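Local coordinates for probable glutathione S-transferase (Bordetella bronchiseptica RB50, PDB 3H1N), which probably conjugates glutathione to electrophilic substrates, using a thioredoxin-like N-terminal domain and an all-helical C-terminal domain, at residues Leu100-Val111 / Leu175-Ala184; Asp185-Leu196 / Leu213-Leu223. All coordinates share one frame; numbering follows the deposited sequence. Where two conformers were deposited one is given.

Contact 1 (Leu100-Val111 / Leu175-Ala184); sequences LAPPDRAGRLWV and LTDMGRWSYA
Val-111 turns CG1 anti to its own backbone N (chi1 172°), and this carries the methyl over one face of the Tyr-183 ring. CG1 lies 3.7 Å from the ring centroid, a CH-pi contact. The other branch, CG2, presses on Thr-176 CG2 at 3.3 Å, tighter than usual for two methyl groups. Trp-110 also sets CG opposite the backbone N (chi1 172°). Its indole edge then faces the loop 175-182, and NE1 donates to Leu-175 O at 2.9 Å. The oxygen lies in the ring plane, but the donor is tilted 30° from the carbonyl plane.

Tyr-183 N donates to Leu-100 O at 2.9 Å. A water donates to both Tyr-183 OH and Arg-108 O and bridges the two segments. Selenomethionine Met-178 lies across Pro-102. Leu-100 CD2 is 4.0 Å from Trp-181 CH2. Trp-181 NE1 donates a hydrogen bond to Glu-225 OE1.

Ser-182 is the N-cap of helix 183-198. Its OG accepts weakly from Ala-184 N, and Asp-185 OD2 accepts from Ser-182 N. This is consistent with the Ser-x-x-Asp capping box of glutathione S-transferases.

The contact joins loop 100-104 and early helix 105-127 to loop 175-182 and the start of helix 183-198. Helix 87-97 packs on Leu-100 and Tyr-183, and helix 142-167 on Trp-110 and Leu-175. Arg-105 forms salt bridges with Asp-80 and Glu-97 of the second subunit.

Contact 2 (Asp185-Leu196 / Leu213-Leu223); sequences DLSLYHVVEGLL and LMALHARVAEL
His-217 is the knob of this interface. Its side chain fills a hollow formed by Tyr-189, Val-192, Glu-193 and Leu-196 on helix 183-198. Val-192 CG1 lies over one face of the imidazole, 4.0 Å from its centroid. Leu-196 CD1 approaches CE1 obliquely. The Tyr-189 ring is nearly parallel to the imidazole, with planes at 19°, but the two are slid apart and barely overlap. Glu-193 folds back at chi2 (-67°), which brings OE2 to the imidazole edge. There His-217 NE2 donates to Glu-193 OE2, a His-carboxylate hydrogen bond. Its modelled length of 2.5 Å is very short, and the exact value is doubtful. The other carboxylate oxygen, OE1, has a long, weak ion pair with Arg-235.

Toward the start of helix 183-198, Val-220 fits against the root of the Tyr-189 ring, with Val-220 CG1 3.5 Å from Tyr-189 CG. The same methyl meets Leu-186 CD2 at 3.7 Å, and Leu-223 CD1 touches Leu-186 CD2 as well. Ala-221 CB lies near Tyr-189 CE1. Leu-213 pushes CD1 into the branch of Leu-188, 3.6 Å from Leu-188 CG, and reaches tip to tip toward Val-192 CG2. Leu-216 CD2 packs across Leu-188 CD2 at 3.7 Å. Selenomethionine Met-214 bends at chi2 and chi3, bringing SE back to Val-192 CG1.

The segment axes approach to 8.7 Å and cross at -104°. The closest backbone approach is Tyr-189 to His-217. A single knob-into-hole, His-217, and the apolar side chains around it join two nearly perpendicular helices of the all-helical C-terminal domain of the glutathione S-transferase fold.

The centres of the two contacts lie about 17 Å apart, and both use helix 183-198. Contact 1 holds its start, and contact 2 uses the turns that follow. Along the chain they come in series, contact 1 closing before contact 2 opens. They also touch directly. Asp-185 OD1 probably accepts a hydrogen bond from Leu-175 N at 2.8 Å. With its capping bond to Ser-182, Asp-185 thereby ties the start of helix 183-198 to the loop before it. Trp-181 packs on Leu-186 and Leu-223. Helix 183-198 thus connects helix 105-127, which meets the second subunit, to helix 211-221. Contact 2 touches no other chain of the assembly.

Contact 1 (Leu100-Val111 / Leu175-Ala184)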
loop_
_atom_site.group_PDB
_atom_site.type_symbol
_atom_site.label_atom_id
_atom_site.label_comp_id
_atom_site.label_asym_id
_atom_site.label_seq_id
_atom_site.Cartn_x
_atom_site.Cartn_y
_atom_site.Cartn_z
ATOM N N LEU B 100 -9.543 17.293 -0.922
ATOM C CA LEU B 100 -9.702 16.431 0.269
ATOM C C LEU B 100 -8.362 16.165 0.955
ATOM O O LEU B 100 -8.250 15.305 1.842
ATOM C CB LEU B 100 -10.391 15.106 -0.099
ATOM C CG LEU B 100 -11.671 15.216 -0.936
ATOM C CD1 LEU B 100 -12.340 13.865 -1.044
ATOM C CD2 LEU B 100 -12.629 16.265 -0.352
ATOM N N ALA B 101 -7.335 16.878 0.505
ATOM C CA ALA B 101 -6.008 16.811 1.094
ATOM C C ALA B 101 -5.371 18.200 0.972
ATOM O O ALA B 101 -5.869 19.036 0.206
ATOM C CB ALA B 101 -5.167 15.763 0.380
ATOM N N PRO B 102 -4.268 18.451 1.713
ATOM C CA PRO B 102 -3.649 19.776 1.719
ATOM C C PRO B 102 -3.255 20.238 0.309
ATOM O O PRO B 102 -3.070 19.399 -0.575
ATOM C CB PRO B 102 -2.415 19.581 2.612
ATOM C CG PRO B 102 -2.769 18.439 3.504
ATOM C CD PRO B 102 -3.592 17.527 2.644
ATOM N N PRO B 103 -3.166 21.569 0.092
ATOM C CA PRO B 103 -2.833 22.082 -1.236
ATOM C C PRO B 103 -1.340 21.967 -1.558
ATOM O O PRO B 103 -0.950 22.057 -2.718
ATOM C CB PRO B 103 -3.272 23.554 -1.171
ATOM C CG PRO B 103 -3.282 23.906 0.277
ATOM C CD PRO B 103 -3.578 22.639 1.026
ATOM N N ASP B 104 -0.524 21.761 -0.529
ATOM C CA ASP B 104 0.923 21.773 -0.668
ATOM C C ASP B 104 1.485 20.367 -0.821
ATOM O O ASP B 104 0.867 19.385 -0.374
ATOM C CB ASP B 104 1.563 22.456 0.542
ATOM C CG ASP B 104 1.274 21.723 1.840
ATOM O OD1 ASP B 104 0.092 21.674 2.260
ATOM O OD2 ASP B 104 2.232 21.190 2.434
ATOM N N ARG B 105 2.674 20.297 -1.417
ATOM C CA ARG B 105 3.347 19.030 -1.717
ATOM C C ARG B 105 3.578 18.189 -0.464
ATOM O O ARG B 105 3.229 17.005 -0.426
ATOM C CB ARG B 105 4.687 19.308 -2.410
ATOM C CG ARG B 105 5.527 18.075 -2.686
ATOM C CD ARG B 105 6.769 18.443 -3.490
ATOM N NE ARG B 105 7.736 19.192 -2.696
ATOM C CZ ARG B 105 8.938 19.548 -3.138
ATOM N NH1 ARG B 105 9.310 19.222 -4.367
ATOM N NH2 ARG B 105 9.767 20.229 -2.355
ATOM N N ALA B 106 4.186 18.805 0.555
ATOM C CA ALA B 106 4.508 18.096 1.795
ATOM C C ALA B 106 3.255 17.557 2.474
ATOM O O ALA B 106 3.264 16.438 2.993
ATOM C CB ALA B 106 5.287 18.979 2.744
ATOM N N GLY B 107 2.180 18.346 2.462
ATOM C CA GLY B 107 0.926 17.927 3.079
ATOM C C GLY B 107 0.286 16.745 2.355
ATOM O O GLY B 107 -0.276 15.857 2.989
ATOM N N ARG B 108 0.383 16.746 1.025
ATOM C CA ARG B 108 -0.153 15.669 0.182
ATOM C C ARG B 108 0.591 14.373 0.409
ATOM O O ARG B 108 -0.030 13.322 0.530
ATOM C CB ARG B 108 -0.078 16.071 -1.304
ATOM C CG ARG B 108 -1.237 16.945 -1.725
ATOM C CD ARG B 108 -0.913 17.838 -2.897
ATOM N NE ARG B 108 -2.076 18.669 -3.210
ATOM C CZ ARG B 108 -2.302 19.261 -4.380
ATOM N NH1 ARG B 108 -1.440 19.120 -5.388
ATOM N NH2 ARG B 108 -3.401 19.991 -4.544
ATOM N N LEU B 109 1.927 14.456 0.448
ATOM C CA LEU B 109 2.768 13.295 0.726
ATOM C C LEU B 109 2.498 12.724 2.119
ATOM O O LEU B 109 2.506 11.503 2.297
ATOM C CB LEU B 109 4.245 13.645 0.566
ATOM C CG LEU B 109 4.684 13.967 -0.868
ATOM C CD1 LEU B 109 6.069 14.588 -0.912
ATOM C CD2 LEU B 109 4.591 12.724 -1.762
ATOM N N TRP B 110 2.271 13.611 3.093
ATOM C CA TRP B 110 1.957 13.215 4.469
ATOM C C TRP B 110 0.629 12.471 4.531
ATOM O O TRP B 110 0.545 11.398 5.134
ATOM C CB TRP B 110 1.976 14.441 5.402
ATOM C CG TRP B 110 1.500 14.251 6.833
ATOM C CD1 TRP B 110 0.542 14.998 7.478
ATOM C CD2 TRP B 110 1.965 13.284 7.792
ATOM N NE1 TRP B 110 0.386 14.554 8.779
ATOM C CE2 TRP B 110 1.249 13.509 8.997
ATOM C CE3 TRP B 110 2.917 12.248 7.750
ATOM C CZ2 TRP B 110 1.447 12.726 10.149
ATOM C CZ3 TRP B 110 3.125 11.475 8.895
ATOM C CH2 TRP B 110 2.387 11.717 10.081
ATOM N N VAL B 111 -0.400 13.025 3.893
ATOM C CA VAL B 111 -1.695 12.358 3.829
ATOM C C VAL B 111 -1.605 10.997 3.113
ATOM O O VAL B 111 -2.217 10.020 3.557
ATOM C CB VAL B 111 -2.806 13.291 3.245
ATOM C CG1 VAL B 111 -4.117 12.528 2.998
ATOM C CG2 VAL B 111 -3.065 14.428 4.218
ATOM N N LEU B 175 -5.358 15.248 11.367
ATOM C CA LEU B 175 -4.077 14.647 11.010
ATOM C C LEU B 175 -3.127 15.621 10.309
ATOM O O LEU B 175 -1.909 15.393 10.267
ATOM C CB LEU B 175 -4.301 13.412 10.131
ATOM C CG LEU B 175 -4.810 12.149 10.846
ATOM C CD1 LEU B 175 -5.322 11.129 9.808
ATOM C CD2 LEU B 175 -3.738 11.525 11.726
ATOM N N THR B 176 -3.685 16.685 9.736
ATOM C CA THR B 176 -2.895 17.658 8.960
ATOM C C THR B 176 -3.027 19.071 9.521
ATOM O O THR B 176 -3.828 19.323 10.430
ATOM C CB THR B 176 -3.304 17.672 7.459
ATOM O OG1 THR B 176 -4.534 18.391 7.296
ATOM C CG2 THR B 176 -3.475 16.258 6.945
ATOM N N ASP B 177 -2.251 19.997 8.966
ATOM C CA ASP B 177 -2.296 21.393 9.405
ATOM C C ASP B 177 -3.166 22.237 8.470
ATOM O O ASP B 177 -3.209 23.461 8.591
ATOM C CB ASP B 177 -0.872 21.964 9.508
ATOM C CG ASP B 177 0.065 21.063 10.314
ATOM O OD1 ASP B 177 -0.098 20.968 11.556
ATOM O OD2 ASP B 177 0.963 20.437 9.699
HETATM N N MSE B 178 -3.874 21.565 7.560
HETATM C CA MSE B 178 -4.662 22.225 6.508
HETATM C C MSE B 178 -5.854 23.047 7.019
HETATM O O MSE B 178 -6.325 23.950 6.321
HETATM C CB MSE B 178 -5.090 21.223 5.407
HETATM C CG MSE B 178 -6.276 20.322 5.740
HETATM SE SE MSE B 178 -6.783 19.068 4.302
HETATM C CE MSE B 178 -7.309 20.454 3.045
ATOM N N GLY B 179 -6.321 22.748 8.229
ATOM C CA GLY B 179 -7.430 23.478 8.831
ATOM C C GLY B 179 -8.803 22.849 8.667
ATOM O O GLY B 179 -9.817 23.499 8.940
ATOM N N ARG B 180 -8.831 21.588 8.234
ATOM C CA ARG B 180 -10.066 20.795 8.059
ATOM C C ARG B 180 -9.730 19.305 7.956
ATOM O O ARG B 180 -8.555 18.943 7.862
ATOM C CB ARG B 180 -10.839 21.238 6.811
ATOM C CG ARG B 180 -10.021 21.296 5.525
ATOM C CD ARG B 180 -10.920 21.224 4.297
ATOM N NE ARG B 180 -11.360 19.851 4.040
ATOM C CZ ARG B 180 -12.210 19.488 3.079
ATOM N NH1 ARG B 180 -12.538 18.212 2.933
ATOM N NH2 ARG B 180 -12.743 20.394 2.266
ATOM N N TRP B 181 -10.752 18.444 7.961
ATOM C CA TRP B 181 -10.527 17.009 7.718
ATOM C C TRP B 181 -9.951 16.765 6.327
ATOM O O TRP B 181 -10.239 17.515 5.392
ATOM C CB TRP B 181 -11.791 16.148 7.930
ATOM C CG TRP B 181 -12.989 16.468 7.031
ATOM C CD1 TRP B 181 -14.060 17.257 7.353
ATOM C CD2 TRP B 181 -13.235 15.988 5.696
ATOM N NE1 TRP B 181 -14.950 17.304 6.300
ATOM C CE2 TRP B 181 -14.469 16.537 5.273
ATOM C CE3 TRP B 181 -12.529 15.152 4.816
ATOM C CZ2 TRP B 181 -15.016 16.281 3.999
ATOM C CZ3 TRP B 181 -13.072 14.894 3.552
ATOM C CH2 TRP B 181 -14.301 15.456 3.155
ATOM N N SER B 182 -9.122 15.728 6.232
ATOM C CA SER B 182 -8.605 15.205 4.969
ATOM C C SER B 182 -9.159 13.790 4.799
ATOM O O SER B 182 -9.767 13.245 5.727
ATOM C CB SER B 182 -7.077 15.151 4.999
ATOM O OG SER B 182 -6.640 14.082 5.830
ATOM N N TYR B 183 -8.944 13.168 3.636
ATOM C CA TYR B 183 -9.461 11.810 3.470
ATOM C C TYR B 183 -8.824 10.788 4.427
ATOM O O TYR B 183 -9.467 9.803 4.781
ATOM C CB TYR B 183 -9.391 11.348 2.024
ATOM C CG TYR B 183 -8.009 11.218 1.441
ATOM C CD1 TYR B 183 -7.205 10.116 1.739
ATOM C CD2 TYR B 183 -7.533 12.154 0.525
ATOM C CE1 TYR B 183 -5.935 9.972 1.162
ATOM C CE2 TYR B 183 -6.271 12.014 -0.061
ATOM C CZ TYR B 183 -5.475 10.926 0.268
ATOM O OH TYR B 183 -4.224 10.767 -0.322
ATOM N N ALA B 184 -7.577 11.034 4.843
ATOM C CA ALA B 184 -6.911 10.179 5.828
ATOM C C ALA B 184 -7.611 10.230 7.205
ATOM O O ALA B 184 -7.657 9.218 7.922
ATOM C CB ALA B 184 -5.444 10.544 5.950
HETATM O O HOH W 1 -2.647 13.155 -0.332
#

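Contact 2 (Asp185-Leu196 / Leu213-Leu223)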
loop_
_atom_site.group_PDB
_atom_site.type_symbol
_atom_site.label_atom_id
_atom_site.label_comp_id
_atom_site.label_asym_id
_atom_site.label_seq_id
_atom_site.Cartn_x
_atom_site.Cartn_y
_atom_site.Cartn_z
ATOM N N ASP B 185 -8.158 11.389 7.561
ATOM C CA ASP B 185 -8.966 11.494 8.784
ATOM C C ASP B 185 -10.217 10.617 8.715
ATOM O O ASP B 185 -10.575 9.958 9.710
ATOM C CB ASP B 185 -9.348 12.948 9.101
ATOM C CG ASP B 185 -8.144 13.837 9.303
ATOM O OD1 ASP B 185 -7.539 13.797 10.392
ATOM O OD2 ASP B 185 -7.810 14.598 8.371
ATOM N N LEU B 186 -10.887 10.607 7.554
ATOM C CA LEU B 186 -12.069 9.744 7.376
ATOM C C LEU B 186 -11.693 8.268 7.430
ATOM O O LEU B 186 -12.378 7.457 8.052
ATOM C CB LEU B 186 -12.783 10.044 6.058
ATOM C CG LEU B 186 -13.204 11.480 5.770
ATOM C CD1 LEU B 186 -13.977 11.503 4.454
ATOM C CD2 LEU B 186 -14.052 12.081 6.919
ATOM N N SER B 187 -10.588 7.930 6.785
ATOM C CA SER B 187 -10.086 6.564 6.790
ATOM C C SER B 187 -9.727 6.114 8.206
ATOM O O SER B 187 -9.953 4.954 8.575
ATOM C CB SER B 187 -8.866 6.473 5.872
ATOM O OG SER B 187 -9.254 6.726 4.522
ATOM N N LEU B 188 -9.175 7.034 8.997
ATOM C CA LEU B 188 -8.727 6.704 10.350
ATOM C C LEU B 188 -9.946 6.416 11.218
ATOM O O LEU B 188 -9.972 5.437 11.995
ATOM C CB LEU B 188 -7.859 7.829 10.944
ATOM C CG LEU B 188 -7.241 7.602 12.350
ATOM C CD1 LEU B 188 -6.439 6.280 12.437
ATOM C CD2 LEU B 188 -6.371 8.786 12.768
ATOM N N TYR B 189 -10.973 7.240 11.058
ATOM C CA TYR B 189 -12.244 6.980 11.725
ATOM C C TYR B 189 -12.743 5.574 11.356
ATOM O O TYR B 189 -13.162 4.799 12.234
ATOM C CB TYR B 189 -13.296 8.065 11.384
ATOM C CG TYR B 189 -14.713 7.533 11.319
ATOM C CD1 TYR B 189 -15.540 7.522 12.448
ATOM C CD2 TYR B 189 -15.229 7.038 10.121
ATOM C CE1 TYR B 189 -16.817 7.009 12.378
ATOM C CE2 TYR B 189 -16.489 6.517 10.050
ATOM C CZ TYR B 189 -17.278 6.508 11.164
ATOM O OH TYR B 189 -18.539 5.990 11.061
ATOM N N HIS B 190 -12.671 5.232 10.065
ATOM C CA HIS B 190 -13.231 3.963 9.623
ATOM C C HIS B 190 -12.463 2.747 10.142
ATOM O O HIS B 190 -13.077 1.755 10.546
ATOM C CB HIS B 190 -13.409 3.877 8.096
ATOM C CG HIS B 190 -14.091 2.612 7.660
ATOM N ND1 HIS B 190 -15.412 2.348 7.948
ATOM C CD2 HIS B 190 -13.619 1.518 7.017
ATOM C CE1 HIS B 190 -15.736 1.157 7.474
ATOM N NE2 HIS B 190 -14.663 0.634 6.897
ATOM N N VAL B 191 -11.135 2.811 10.127
ATOM C CA VAL B 191 -10.342 1.701 10.649
ATOM C C VAL B 191 -10.601 1.494 12.168
ATOM O O VAL B 191 -10.644 0.349 12.655
ATOM C CB VAL B 191 -8.829 1.813 10.249
ATOM C CG1 VAL B 191 -8.072 2.853 11.111
ATOM C CG2 VAL B 191 -8.171 0.448 10.320
ATOM N N VAL B 192 -10.848 2.585 12.900
ATOM C CA VAL B 192 -11.198 2.468 14.318
ATOM C C VAL B 192 -12.598 1.826 14.476
ATOM O O VAL B 192 -12.805 0.982 15.367
ATOM C CB VAL B 192 -11.101 3.836 15.070
ATOM C CG1 VAL B 192 -11.671 3.732 16.477
ATOM C CG2 VAL B 192 -9.648 4.326 15.117
ATOM N N GLU B 193 -13.543 2.202 13.607
ATOM C CA GLU B 193 -14.856 1.543 13.595
ATOM C C GLU B 193 -14.709 0.052 13.370
ATOM O O GLU B 193 -15.371 -0.740 14.039
ATOM C CB GLU B 193 -15.778 2.096 12.492
ATOM C CG GLU B 193 -16.449 3.400 12.825
ATOM C CD GLU B 193 -17.452 3.259 13.947
ATOM O OE1 GLU B 193 -18.418 2.474 13.814
ATOM O OE2 GLU B 193 -17.272 3.937 14.974
ATOM N N GLY B 194 -13.867 -0.306 12.407
ATOM C CA GLY B 194 -13.595 -1.701 12.078
ATOM C C GLY B 194 -13.006 -2.490 13.241
ATOM O O GLY B 194 -13.429 -3.615 13.502
ATOM N N LEU B 195 -12.039 -1.896 13.934
ATOM C CA LEU B 195 -11.405 -2.536 15.089
ATOM C C LEU B 195 -12.368 -2.674 16.273
ATOM O O LEU B 195 -12.360 -3.698 16.980
ATOM C CB LEU B 195 -10.117 -1.806 15.492
ATOM C CG LEU B 195 -8.947 -1.954 14.499
ATOM C CD1 LEU B 195 -7.727 -1.085 14.870
ATOM C CD2 LEU B 195 -8.504 -3.407 14.368
ATOM N N LEU B 196 -13.196 -1.654 16.472
ATOM C CA LEU B 196 -14.242 -1.684 17.505
ATOM C C LEU B 196 -15.208 -2.840 17.288
ATOM O O LEU B 196 -15.719 -3.457 18.253
ATOM C CB LEU B 196 -15.008 -0.357 17.515
ATOM C CG LEU B 196 -14.346 0.826 18.226
ATOM C CD1 LEU B 196 -15.271 2.064 18.301
ATOM C CD2 LEU B 196 -13.943 0.393 19.639
ATOM N N LEU B 213 -6.774 10.114 19.252
ATOM C CA LEU B 213 -7.339 9.191 18.269
ATOM C C LEU B 213 -8.844 8.991 18.466
ATOM O O LEU B 213 -9.604 8.991 17.507
ATOM C CB LEU B 213 -6.623 7.833 18.322
ATOM C CG LEU B 213 -7.132 6.708 17.412
ATOM C CD1 LEU B 213 -7.021 7.099 15.937
ATOM C CD2 LEU B 213 -6.339 5.433 17.665
HETATM N N MSE B 214 -9.265 8.794 19.704
HETATM C CA MSE B 214 -10.680 8.597 19.989
HETATM C C MSE B 214 -11.479 9.896 19.817
HETATM O O MSE B 214 -12.643 9.870 19.397
HETATM C CB MSE B 214 -10.872 7.954 21.369
HETATM C CG MSE B 214 -10.157 6.580 21.494
HETATM SE SE MSE B 214 -10.409 5.328 19.976
HETATM C CE MSE B 214 -12.307 5.034 20.275
ATOM N N ALA B 215 -10.847 11.027 20.122
ATOM C CA ALA B 215 -11.435 12.325 19.813
ATOM C C ALA B 215 -11.632 12.487 18.306
ATOM O O ALA B 215 -12.686 12.947 17.869
ATOM C CB ALA B 215 -10.587 13.462 20.374
ATOM N N LEU B 216 -10.628 12.101 17.520
ATOM C CA LEU B 216 -10.729 12.179 16.063
ATOM C C LEU B 216 -11.873 11.314 15.556
ATOM O O LEU B 216 -12.688 11.763 14.745
ATOM C CB LEU B 216 -9.418 11.775 15.391
ATOM C CG LEU B 216 -9.592 11.904 13.867
ATOM C CD1 LEU B 216 -8.627 12.873 13.257
ATOM C CD2 LEU B 216 -9.603 10.560 13.150
ATOM N N HIS B 217 -11.935 10.081 16.061
ATOM C CA HIS B 217 -12.966 9.127 15.687
ATOM C C HIS B 217 -14.364 9.709 15.928
ATOM O O HIS B 217 -15.227 9.660 15.037
ATOM C CB HIS B 217 -12.768 7.815 16.460
ATOM C CG HIS B 217 -13.895 6.848 16.305
ATOM N ND1 HIS B 217 -14.878 6.695 17.262
ATOM C CD2 HIS B 217 -14.221 6.014 15.293
ATOM C CE1 HIS B 217 -15.747 5.789 16.852
ATOM N NE2 HIS B 217 -15.373 5.364 15.658
ATOM N N ALA B 218 -14.561 10.277 17.115
ATOM C CA ALA B 218 -15.841 10.875 17.486
ATOM C C ALA B 218 -16.158 12.107 16.634
ATOM O O ALA B 218 -17.315 12.356 16.315
ATOM C CB ALA B 218 -15.858 11.230 18.957
ATOM N N ARG B 219 -15.125 12.869 16.283
ATOM C CA ARG B 219 -15.289 14.096 15.519
ATOM C C ARG B 219 -15.820 13.775 14.114
ATOM O O ARG B 219 -16.766 14.404 13.635
ATOM C CB ARG B 219 -13.953 14.845 15.449
ATOM C CG ARG B 219 -14.080 16.306 15.064
ATOM C CD ARG B 219 -12.734 17.047 15.051
ATOM N NE ARG B 219 -12.944 18.450 14.677
ATOM C CZ ARG B 219 -11.977 19.338 14.457
ATOM N NH1 ARG B 219 -10.703 18.979 14.558
ATOM N NH2 ARG B 219 -12.286 20.584 14.106
ATOM N N VAL B 220 -15.211 12.786 13.464
ATOM C CA VAL B 220 -15.649 12.372 12.134
ATOM C C VAL B 220 -17.056 11.802 12.156
ATOM O O VAL B 220 -17.861 12.079 11.263
ATOM C CB VAL B 220 -14.701 11.329 11.522
ATOM C CG1 VAL B 220 -15.248 10.839 10.159
ATOM C CG2 VAL B 220 -13.319 11.918 11.356
ATOM N N ALA B 221 -17.337 10.986 13.169
ATOM C CA ALA B 221 -18.650 10.395 13.348
ATOM C C ALA B 221 -19.746 11.459 13.395
ATOM O O ALA B 221 -20.864 11.199 12.957
ATOM C CB ALA B 221 -18.682 9.553 14.609
ATOM N N GLU B 222 -19.406 12.649 13.903
ATOM C CA GLU B 222 -20.348 13.770 14.058
ATOM C C GLU B 222 -20.388 14.795 12.910
ATOM O O GLU B 222 -21.164 15.734 12.955
ATOM C CB GLU B 222 -20.062 14.530 15.365
ATOM C CG GLU B 222 -20.065 13.673 16.619
ATOM C CD GLU B 222 -21.444 13.146 16.957
ATOM O OE1 GLU B 222 -22.410 13.943 16.926
ATOM O OE2 GLU B 222 -21.563 11.933 17.245
ATOM N N LEU B 223 -19.544 14.637 11.894
ATOM C CA LEU B 223 -19.511 15.599 10.788
ATOM C C LEU B 223 -20.876 15.741 10.120
ATOM O O LEU B 223 -21.484 14.729 9.756
ATOM C CB LEU B 223 -18.470 15.158 9.750
ATOM C CG LEU B 223 -17.020 15.392 10.161
ATOM C CD1 LEU B 223 -16.086 14.742 9.124
ATOM C CD2 LEU B 223 -16.722 16.880 10.325
#